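Local structure of Non-reducing end beta-L-arabinofuranosidase (Bacteroides thetaiotaomicron, 5MQO) at residues C607-D612 with R685-T691; L645-L651 with K670-L676; K425-T430 with W445-E451. The protein probably hydrolyses glycosidic linkages of plant pectin as a family GH127 glycoside hydrolase, consistent with an aceric acidase. All coordinates share one frame. Residue numbers count along the deposited sequence, not the author numbering.

Overall arrangement
Strands far apart in sequence can share one sheet while loop contacts tie in a second domain. From the N terminus, the chain first reaches contact 3, where 425-430 and 445-451 close a loop of 14 intervening residues, within the connection from helix 402-416 to helix 458-466 of the catalytic domain. Contact 1 opens at 607-612, in the C-terminal domain, and is completed by 685-691. Nested within its 72-residue span, contact 2 pairs 645-651 with 670-676. Contacts 1 and 2 share a sheet, because strands 604-609 and 670-678 are neighbours. Contact 1 touches contact 3, with Lys-687 packing on Glu-448, and so joins the two domains; contacts 2 and 3 stay about 14 Å apart at their nearest atoms.

Contact 1. Residues C607-D612 with R685-T691; sequences CLESMD and RGKGEMT
A salt-bridge network and a β-turn lie where an antiparallel strand pair of the C-terminal β domain ends. Leu-608 and Thr-691 form a hydrogen-bonded pair (Leu-608 N to Thr-691 O 3.1 Å, Thr-691 N to Leu-608 O 3.0 Å). Glu-609 and Met-690 follow as a non-hydrogen-bonded pair, CA atoms 4.3 Å apart. Ser-610 N donates to Glu-689 O (3.0 Å), while its p rotamer lets Ser-610 OG accept from Glu-689 N at 2.7 Å. The first strand bends through a type I turn with Ser-610 and Met-611 at its corners, closed by Asp-612 N to Glu-609 O at 3.1 Å. The turn brings Asp-612 beside Glu-609, and both carboxylates meet Arg-685: its NH1 bonds Glu-609 OE1 (3.0 Å) and Asp-612 OD2 (2.8 Å), and its NH2 bonds Asp-612 OD1 (2.8 Å). Met-611 SD covers one guanidinium face, 4.0 Å from Arg-685 NH1. At Gly-688 a CB would clash with Ser-610 OG. Glu-689 OE2 bonds Ala-437 N in the catalytic domain.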
loop_
_atom_site.group_PDB
_atom_site.type_symbol
_atom_site.label_atom_id
_atom_site.label_comp_id
_atom_site.label_asym_id
_atom_site.label_seq_id
_atom_site.Cartn_x
_atom_site.Cartn_y
_atom_site.Cartn_z
ATOM N N CYS A 607 7.759 -14.803 8.057
ATOM C CA CYS A 607 9.219 -14.809 8.136
ATOM C C CYS A 607 9.678 -15.523 9.370
ATOM O O CYS A 607 8.862 -15.877 10.214
ATOM C CB CYS A 607 9.733 -13.374 8.206
ATOM S SG CYS A 607 9.316 -12.506 9.727
ATOM N N LEU A 608 10.995 -15.706 9.460
ATOM C CA LEU A 608 11.684 -16.294 10.624
ATOM C C LEU A 608 12.696 -15.303 11.204
ATOM O O LEU A 608 13.523 -14.788 10.445
ATOM C CB LEU A 608 12.414 -17.571 10.198
ATOM C CG LEU A 608 13.319 -18.291 11.219
ATOM C CD1 LEU A 608 12.562 -18.688 12.475
ATOM C CD2 LEU A 608 13.957 -19.535 10.608
ATOM N N GLU A 609 12.614 -15.031 12.524
ATOM C CA GLU A 609 13.641 -14.251 13.276
ATOM C C GLU A 609 14.484 -15.160 14.160
ATOM O O GLU A 609 14.018 -16.201 14.564
ATOM C CB GLU A 609 13.025 -13.186 14.170
ATOM C CG GLU A 609 12.134 -12.226 13.451
ATOM C CD GLU A 609 11.976 -10.911 14.168
ATOM O OE1 GLU A 609 10.889 -10.657 14.707
ATOM O OE2 GLU A 609 12.928 -10.109 14.164
ATOM N N SER A 610 15.700 -14.732 14.488
ATOM C CA SER A 610 16.677 -15.599 15.175
ATOM C C SER A 610 16.241 -15.963 16.569
ATOM O O SER A 610 16.509 -17.068 16.999
ATOM C CB SER A 610 18.079 -14.980 15.225
ATOM O OG SER A 610 18.035 -13.574 15.482
ATOM N N MET A 611 15.539 -15.061 17.257
ATOM C CA MET A 611 14.993 -15.357 18.593
ATOM C C MET A 611 13.844 -16.398 18.651
ATOM O O MET A 611 13.477 -16.786 19.743
ATOM C CB MET A 611 14.609 -14.055 19.341
ATOM C CG MET A 611 13.426 -13.235 18.819
ATOM S SD MET A 611 13.798 -12.124 17.429
ATOM C CE MET A 611 14.930 -10.899 18.111
ATOM N N ASP A 612 13.272 -16.825 17.515
ATOM C CA ASP A 612 12.248 -17.893 17.469
ATOM C C ASP A 612 12.835 -19.243 17.037
ATOM O O ASP A 612 12.098 -20.112 16.606
ATOM C CB ASP A 612 11.116 -17.578 16.464
ATOM C CG ASP A 612 10.268 -16.363 16.832
ATOM O OD1 ASP A 612 9.924 -16.206 18.023
ATOM O OD2 ASP A 612 9.912 -15.591 15.883
ATOM N N ARG A 685 11.288 -7.097 18.639
ATOM C CA ARG A 685 11.807 -7.825 19.802
ATOM C C ARG A 685 13.339 -7.743 19.832
ATOM O O ARG A 685 14.045 -8.702 20.124
ATOM C CB ARG A 685 11.319 -9.263 19.746
ATOM C CG ARG A 685 9.803 -9.408 19.803
ATOM C CD ARG A 685 9.356 -10.857 19.584
ATOM N NE ARG A 685 9.698 -11.324 18.239
ATOM C CZ ARG A 685 9.595 -12.571 17.795
ATOM N NH1 ARG A 685 9.966 -12.839 16.553
ATOM N NH2 ARG A 685 9.148 -13.547 18.570
ATOM N N GLY A 686 13.852 -6.571 19.512
ATOM C CA GLY A 686 15.278 -6.309 19.605
ATOM C C GLY A 686 15.990 -6.586 18.311
ATOM O O GLY A 686 15.377 -6.998 17.346
ATOM N N LYS A 687 17.290 -6.308 18.317
ATOM C CA LYS A 687 18.213 -6.641 17.238
ATOM C C LYS A 687 18.364 -8.134 17.107
ATOM O O LYS A 687 18.458 -8.822 18.098
ATOM C CB LYS A 687 19.597 -6.045 17.540
ATOM C CG LYS A 687 20.650 -6.261 16.444
ATOM C CD LYS A 687 21.564 -5.035 16.255
ATOM C CE LYS A 687 22.858 -5.364 15.504
ATOM N NZ LYS A 687 23.878 -5.967 16.418
ATOM N N GLY A 688 18.431 -8.630 15.880
ATOM C CA GLY A 688 18.669 -10.051 15.662
ATOM C C GLY A 688 18.811 -10.317 14.185
ATOM O O GLY A 688 19.174 -9.424 13.433
ATOM N N GLU A 689 18.528 -11.547 13.774
ATOM C CA GLU A 689 18.557 -11.919 12.370
ATOM C C GLU A 689 17.142 -12.205 11.854
ATOM O O GLU A 689 16.232 -12.408 12.630
ATOM C CB GLU A 689 19.535 -13.089 12.170
ATOM C CG GLU A 689 20.995 -12.692 12.401
ATOM C CD GLU A 689 21.998 -13.796 12.056
ATOM O OE1 GLU A 689 22.407 -14.499 12.989
ATOM O OE2 GLU A 689 22.396 -13.942 10.867
ATOM N N MET A 690 16.954 -12.143 10.538
ATOM C CA MET A 690 15.627 -12.342 9.924
ATOM C C MET A 690 15.762 -12.784 8.473
ATOM O O MET A 690 16.707 -12.384 7.801
ATOM C CB MET A 690 14.792 -11.054 9.987
ATOM C CG MET A 690 13.381 -11.152 9.382
ATOM S SD MET A 690 13.261 -10.936 7.584
ATOM C CE MET A 690 13.382 -9.180 7.352
ATOM N N THR A 691 14.815 -13.598 7.993
ATOM C CA THR A 691 14.758 -13.922 6.561
ATOM C C THR A 691 13.322 -14.281 6.213
ATOM O O THR A 691 12.664 -14.922 7.030
ATOM C CB THR A 691 15.732 -15.071 6.166
ATOM O OG1 THR A 691 15.665 -15.321 4.753
ATOM C CG2 THR A 691 15.406 -16.372 6.894
#

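Contact 2. Residues L645-L651 with K670-L676; sequences LEGKARL and KTVDIRL
Strands 645-651 and 670-676 make a regular antiparallel ladder, their axes 4.2 Å apart at closest approach and their directions 138° apart, reflecting sheet twist. Three hydrogen-bonded pairs satisfy both partners' NH and CO groups. Leu-645 N reaches Leu-676 O at 2.9 Å and Leu-676 N reaches Leu-645 O at 2.8 Å; Gly-647 N to Ile-674 O is 3.2 Å and Ile-674 N to Gly-647 O 3.0 Å; Ala-649 N to Val-672 O is 2.8 Å and Val-672 N to Ala-649 O 3.0 Å. Leu-651 N adds a bond to Lys-670 O, 3.1 Å. The non-hydrogen-bonded pairs Glu-646/Arg-675 and Lys-648/Asp-673 share the more exposed face. There the m rotamer (chi1) of Asp-673 brings its OD1, less surely placed, into a salt bridge with Lys-648 NZ at 3.1 Å. Arg-650 NH2 bonds Ala-668 O; Arg-675 NE has a long, weak ion pair with Asp-612 OD1. The other face is largely apolar: Ala-649 CB meets Ile-674 CG2 (3.8 Å), and Leu-651 CB meets Val-672 CG1 (4.2 Å). Outward-facing backbone groups of Glu-646, Arg-650, Asp-673 and Arg-675 bond Ile-631, Leu-623, Ala-614 and Asp-612 respectively. Strand 640-651 is bordered by 622-625 and 631-637, and 670-678 by 604-609; Leu-645 and Leu-676 touch Val-599 and Tyr-606, Ala-649 and Val-672 touch Ile-622.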
loop_
_atom_site.group_PDB
_atom_site.type_symbol
_atom_site.label_atom_id
_atom_site.label_comp_id
_atom_site.label_asym_id
_atom_site.label_seq_id
_atom_site.Cartn_x
_atom_site.Cartn_y
_atom_site.Cartn_z
ATOM N N LEU A 645 3.349 -19.560 13.548
ATOM C CA LEU A 645 3.234 -20.899 12.997
ATOM C C LEU A 645 4.398 -21.672 13.592
ATOM O O LEU A 645 5.533 -21.204 13.541
ATOM C CB LEU A 645 3.286 -20.870 11.460
ATOM C CG LEU A 645 2.256 -19.961 10.751
ATOM C CD1 LEU A 645 2.671 -19.606 9.311
ATOM C CD2 LEU A 645 0.872 -20.583 10.792
ATOM N N GLU A 646 4.104 -22.808 14.222
ATOM C CA GLU A 646 5.107 -23.604 14.930
ATOM C C GLU A 646 5.267 -24.921 14.217
ATOM O O GLU A 646 4.274 -25.510 13.756
ATOM C CB GLU A 646 4.675 -23.868 16.360
ATOM C CG GLU A 646 4.756 -22.653 17.272
ATOM C CD GLU A 646 4.193 -22.889 18.669
ATOM O OE1 GLU A 646 3.794 -24.044 19.017
ATOM O OE2 GLU A 646 4.158 -21.886 19.416
ATOM N N GLY A 647 6.512 -25.379 14.124
ATOM C CA GLY A 647 6.812 -26.638 13.468
ATOM C C GLY A 647 8.264 -27.054 13.603
ATOM O O GLY A 647 9.086 -26.352 14.240
ATOM N N LYS A 648 8.563 -28.197 12.988
ATOM C CA LYS A 648 9.868 -28.821 13.078
ATOM C C LYS A 648 10.574 -28.713 11.730
ATOM O O LYS A 648 10.211 -29.392 10.738
ATOM C CB LYS A 648 9.729 -30.277 13.511
ATOM C CG LYS A 648 11.077 -30.961 13.760
ATOM C CD LYS A 648 11.037 -31.915 14.962
ATOM C CE LYS A 648 11.104 -31.114 16.258
ATOM N NZ LYS A 648 10.609 -31.820 17.454
ATOM N N ALA A 649 11.571 -27.828 11.706
ATOM C CA ALA A 649 12.400 -27.577 10.533
ATOM C C ALA A 649 13.551 -28.575 10.527
ATOM O O ALA A 649 13.813 -29.197 11.538
ATOM C CB ALA A 649 12.934 -26.162 10.603
ATOM N N ARG A 650 14.233 -28.741 9.410
ATOM C CA ARG A 650 15.454 -29.556 9.420
ATOM C C ARG A 650 16.659 -28.658 9.674
ATOM O O ARG A 650 16.663 -27.490 9.305
ATOM C CB ARG A 650 15.581 -30.358 8.134
ATOM C CG ARG A 650 14.412 -31.334 7.960
ATOM C CD ARG A 650 14.435 -32.134 6.669
ATOM N NE ARG A 650 15.776 -32.679 6.452
ATOM C CZ ARG A 650 16.242 -33.092 5.279
ATOM N NH1 ARG A 650 15.471 -33.069 4.187
ATOM N NH2 ARG A 650 17.494 -33.535 5.200
ATOM N N LEU A 651 17.666 -29.176 10.346
ATOM C CA LEU A 651 18.802 -28.354 10.732
ATOM C C LEU A 651 20.038 -28.837 10.012
ATOM O O LEU A 651 20.353 -30.042 10.046
ATOM C CB LEU A 651 19.030 -28.422 12.237
ATOM C CG LEU A 651 20.232 -27.643 12.773
ATOM C CD1 LEU A 651 19.960 -26.161 12.672
ATOM C CD2 LEU A 651 20.563 -28.031 14.206
ATOM N N LYS A 670 19.656 -33.658 11.383
ATOM C CA LYS A 670 18.937 -33.238 12.617
ATOM C C LYS A 670 17.632 -32.448 12.364
ATOM O O LYS A 670 17.272 -32.166 11.211
ATOM C CB LYS A 670 19.865 -32.410 13.516
ATOM C CG LYS A 670 21.195 -33.070 13.764
ATOM C CD LYS A 670 22.075 -32.271 14.700
ATOM C CE LYS A 670 23.476 -32.884 14.702
ATOM N NZ LYS A 670 24.201 -32.733 15.998
ATOM N N THR A 671 16.932 -32.101 13.448
ATOM C CA THR A 671 15.727 -31.258 13.383
ATOM C C THR A 671 15.721 -30.205 14.468
ATOM O O THR A 671 16.465 -30.286 15.421
ATOM C CB THR A 671 14.415 -32.074 13.493
ATOM O OG1 THR A 671 14.393 -32.831 14.713
ATOM C CG2 THR A 671 14.242 -32.997 12.283
ATOM N N VAL A 672 14.901 -29.187 14.299
ATOM C CA VAL A 672 14.810 -28.130 15.306
ATOM C C VAL A 672 13.453 -27.416 15.249
ATOM O O VAL A 672 12.857 -27.265 14.181
ATOM C CB VAL A 672 16.004 -27.122 15.234
ATOM C CG1 VAL A 672 15.906 -26.206 14.002
ATOM C CG2 VAL A 672 16.109 -26.310 16.528
ATOM N N ASP A 673 12.975 -27.031 16.429
ATOM C CA ASP A 673 11.711 -26.331 16.580
ATOM C C ASP A 673 11.976 -24.889 16.133
ATOM O O ASP A 673 12.955 -24.253 16.586
ATOM C CB ASP A 673 11.177 -26.361 18.049
ATOM C CG ASP A 673 10.732 -27.782 18.536
ATOM O OD1 ASP A 673 10.888 -28.779 17.802
ATOM O OD2 ASP A 673 10.236 -27.898 19.686
ATOM N N ILE A 674 11.124 -24.408 15.221
ATOM C CA ILE A 674 11.099 -23.008 14.808
ATOM C C ILE A 674 9.699 -22.472 15.013
ATOM O O ILE A 674 8.723 -23.217 15.106
ATOM C CB ILE A 674 11.515 -22.807 13.332
ATOM C CG1 ILE A 674 10.558 -23.516 12.353
ATOM C CG2 ILE A 674 12.932 -23.316 13.098
ATOM C CD1 ILE A 674 10.691 -23.021 10.930
ATOM N N ARG A 675 9.618 -21.158 15.062
ATOM C CA ARG A 675 8.355 -20.467 15.031
ATOM C C ARG A 675 8.449 -19.330 14.002
ATOM O O ARG A 675 9.391 -18.524 14.035
ATOM C CB ARG A 675 8.059 -19.978 16.432
ATOM C CG ARG A 675 7.007 -18.916 16.497
ATOM C CD ARG A 675 6.460 -18.745 17.889
ATOM N NE ARG A 675 7.426 -18.217 18.848
ATOM C CZ ARG A 675 7.085 -17.608 19.984
ATOM N NH1 ARG A 675 5.801 -17.409 20.311
ATOM N NH2 ARG A 675 8.038 -17.173 20.801
ATOM N N LEU A 676 7.492 -19.292 13.073
ATOM C CA LEU A 676 7.380 -18.190 12.097
ATOM C C LEU A 676 6.406 -17.136 12.593
ATOM O O LEU A 676 5.394 -17.476 13.199
ATOM C CB LEU A 676 6.927 -18.725 10.747
ATOM C CG LEU A 676 7.813 -19.840 10.169
ATOM C CD1 LEU A 676 7.388 -20.231 8.753
ATOM C CD2 LEU A 676 9.273 -19.425 10.153
#

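Contact 3. Residues K425-T430 with W445-E451; sequences KKYFYT and WPKERTE
Loops that lack regular strand structure can still be joined by a single β bridge, one edge-to-face aromatic pair and a CH-π contact, as 425-430 and 445-451 demonstrate. Trp-445 offers the face of its five-membered ring to the edge of Tyr-429 (chi1 t): centroids lie 4.3 Å apart, planes are at 53°, and Tyr-429 CE2 is 3.3 Å from Trp-445 NE1. Pro-446 then leads to Lys-447, whose side chain folds back so that NZ of Lys-447 donates to Trp-445 O (3.0 Å) and Thr-430 OG1 (3.2 Å), as well as to Tyr-345 OH. The carbonyl Lys-447 O lies at the edge of the Phe-428 ring, 3.6 Å from Phe-428 CE1. Both segments belong to the catalytic domain, an (α/α)6 barrel in this family, and flank the short strand 434-435 between two of its helices. The CA-to-CB bond of Glu-448 is directed away from 425-430, and its side chain touches Lys-687. Arg-449 CG makes a CH-π contact 3.5 Å from the Phe-428 ring centroid, only 6° off the normal, and its guanidinium bonds Ser-418 O and Trp-682 O. Thr-450 supplies the antiparallel bridge to Tyr-427, with Tyr-427 N to Thr-450 O at 2.8 Å and Thr-450 N to Tyr-427 O at 3.1 Å. At Glu-451 the segments remain close: its CB lies 3.3 Å from Lys-425 O.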
loop_
_atom_site.group_PDB
_atom_site.type_symbol
_atom_site.label_atom_id
_atom_site.label_comp_id
_atom_site.label_asym_id
_atom_site.label_seq_id
_atom_site.Cartn_x
_atom_site.Cartn_y
_atom_site.Cartn_z
ATOM N N LYS A 425 5.204 4.064 17.042
ATOM C CA LYS A 425 6.123 5.172 17.274
ATOM C C LYS A 425 7.387 5.165 16.437
ATOM O O LYS A 425 8.000 6.231 16.254
ATOM C CB LYS A 425 6.549 5.167 18.729
ATOM C CG LYS A 425 5.483 5.620 19.696
ATOM C CD LYS A 425 6.104 5.806 21.063
ATOM C CE LYS A 425 5.037 6.039 22.098
ATOM N NZ LYS A 425 5.671 6.501 23.358
ATOM N N LYS A 426 7.803 3.986 15.969
ATOM C CA LYS A 426 9.046 3.866 15.226
ATOM C C LYS A 426 8.781 3.425 13.775
ATOM O O LYS A 426 7.825 2.682 13.513
ATOM C CB LYS A 426 10.001 2.922 15.963
ATOM C CG LYS A 426 10.440 3.447 17.331
ATOM C CD LYS A 426 11.261 2.429 18.109
ATOM C CE LYS A 426 10.362 1.412 18.806
ATOM N NZ LYS A 426 11.002 0.072 18.876
ATOM N N TYR A 427 9.625 3.902 12.852
ATOM C CA TYR A 427 9.450 3.677 11.425
ATOM C C TYR A 427 10.691 3.099 10.686
ATOM O O TYR A 427 11.838 3.393 11.022
ATOM C CB TYR A 427 9.035 4.976 10.758
ATOM C CG TYR A 427 7.725 5.506 11.241
ATOM C CD1 TYR A 427 7.643 6.259 12.420
ATOM C CD2 TYR A 427 6.548 5.292 10.519
ATOM C CE1 TYR A 427 6.419 6.772 12.877
ATOM C CE2 TYR A 427 5.318 5.809 10.956
ATOM C CZ TYR A 427 5.250 6.546 12.137
ATOM O OH TYR A 427 4.045 7.054 12.575
ATOM N N PHE A 428 10.429 2.277 9.669
ATOM C CA PHE A 428 11.447 1.886 8.705
ATOM C C PHE A 428 11.405 2.802 7.500
ATOM O O PHE A 428 10.320 3.081 6.986
ATOM C CB PHE A 428 11.189 0.457 8.139
ATOM C CG PHE A 428 11.760 -0.666 8.951
ATOM C CD1 PHE A 428 13.051 -0.600 9.483
ATOM C CD2 PHE A 428 11.021 -1.817 9.131
ATOM C CE1 PHE A 428 13.564 -1.648 10.209
ATOM C CE2 PHE A 428 11.524 -2.859 9.870
ATOM C CZ PHE A 428 12.797 -2.780 10.407
ATOM N N TYR A 429 12.588 3.158 7.008
ATOM C CA TYR A 429 12.751 3.624 5.630
ATOM C C TYR A 429 12.830 2.417 4.648
ATOM O O TYR A 429 11.927 2.245 3.822
ATOM C CB TYR A 429 13.992 4.496 5.522
ATOM C CG TYR A 429 14.142 5.279 4.224
ATOM C CD1 TYR A 429 13.323 6.394 3.940
ATOM C CD2 TYR A 429 15.132 4.951 3.305
ATOM C CE1 TYR A 429 13.490 7.132 2.765
ATOM C CE2 TYR A 429 15.303 5.676 2.133
ATOM C CZ TYR A 429 14.490 6.765 1.868
ATOM O OH TYR A 429 14.670 7.462 0.707
ATOM N N THR A 430 13.887 1.585 4.744
ATOM C CA THR A 430 13.981 0.330 3.976
ATOM C C THR A 430 13.159 -0.834 4.602
ATOM O O THR A 430 12.995 -0.913 5.823
ATOM C CB THR A 430 15.442 -0.155 3.845
ATOM O OG1 THR A 430 16.065 -0.178 5.135
ATOM C CG2 THR A 430 16.214 0.728 2.938
ATOM N N TRP A 445 20.665 3.648 5.708
ATOM C CA TRP A 445 19.368 3.628 6.410
ATOM C C TRP A 445 19.341 2.576 7.514
ATOM O O TRP A 445 19.799 1.449 7.317
ATOM C CB TRP A 445 18.137 3.511 5.458
ATOM C CG TRP A 445 18.281 4.391 4.286
ATOM C CD1 TRP A 445 18.351 4.010 2.977
ATOM C CD2 TRP A 445 18.480 5.807 4.306
ATOM N NE1 TRP A 445 18.543 5.110 2.167
ATOM C CE2 TRP A 445 18.632 6.227 2.957
ATOM C CE3 TRP A 445 18.544 6.771 5.332
ATOM C CZ2 TRP A 445 18.843 7.574 2.604
ATOM C CZ3 TRP A 445 18.756 8.119 4.982
ATOM C CH2 TRP A 445 18.904 8.502 3.627
ATOM N N PRO A 446 18.811 2.957 8.697
ATOM C CA PRO A 446 18.793 2.013 9.817
ATOM C C PRO A 446 17.987 0.741 9.522
ATOM O O PRO A 446 17.067 0.746 8.688
ATOM C CB PRO A 446 18.161 2.828 10.956
ATOM C CG PRO A 446 17.368 3.898 10.274
ATOM C CD PRO A 446 18.132 4.230 9.031
ATOM N N LYS A 447 18.365 -0.340 10.195
ATOM C CA LYS A 447 17.707 -1.623 10.021
ATOM C C LYS A 447 16.980 -2.072 11.280
ATOM O O LYS A 447 16.537 -3.212 11.381
ATOM C CB LYS A 447 18.727 -2.652 9.529
ATOM C CG LYS A 447 19.360 -2.308 8.178
ATOM C CD LYS A 447 18.345 -2.340 7.039
ATOM C CE LYS A 447 18.965 -2.115 5.665
ATOM N NZ LYS A 447 19.176 -0.689 5.284
ATOM N N GLU A 448 16.827 -1.149 12.217
ATOM C CA GLU A 448 15.849 -1.253 13.277
ATOM C C GLU A 448 14.975 -0.031 13.136
ATOM O O GLU A 448 15.467 1.030 12.748
ATOM C CB GLU A 448 16.551 -1.249 14.612
ATOM C CG GLU A 448 17.431 -2.476 14.809
ATOM C CD GLU A 448 17.994 -2.574 16.222
ATOM O OE1 GLU A 448 19.242 -2.668 16.362
ATOM O OE2 GLU A 448 17.185 -2.549 17.192
ATOM N N ARG A 449 13.681 -0.157 13.419
ATOM C CA ARG A 449 12.778 1.006 13.310
ATOM C C ARG A 449 13.197 2.086 14.285
ATOM O O ARG A 449 13.653 1.795 15.384
ATOM C CB ARG A 449 11.309 0.625 13.524
ATOM C CG ARG A 449 10.738 -0.177 12.377
ATOM C CD ARG A 449 9.237 -0.370 12.455
ATOM N NE ARG A 449 8.868 -1.546 11.674
ATOM C CZ ARG A 449 9.006 -2.814 12.074
ATOM N NH1 ARG A 449 9.483 -3.109 13.286
ATOM N NH2 ARG A 449 8.676 -3.804 11.248
ATOM N N THR A 450 13.055 3.331 13.863
ATOM C CA THR A 450 13.481 4.477 14.661
ATOM C C THR A 450 12.361 5.511 14.765
ATOM O O THR A 450 11.523 5.632 13.854
ATOM C CB THR A 450 14.779 5.113 14.100
ATOM O OG1 THR A 450 15.287 6.052 15.050
ATOM C CG2 THR A 450 14.559 5.829 12.780
ATOM N N GLU A 451 12.354 6.269 15.864
ATOM C CA GLU A 451 11.294 7.264 16.079
ATOM C C GLU A 451 11.652 8.614 15.492
ATOM O O GLU A 451 11.038 9.615 15.844
ATOM C CB GLU A 451 10.856 7.355 17.562
ATOM C CG GLU A 451 11.916 7.497 18.657
ATOM C CD GLU A 451 11.315 7.412 20.078
ATOM O OE1 GLU A 451 11.557 8.339 20.881
ATOM O OE2 GLU A 451 10.592 6.432 20.412
#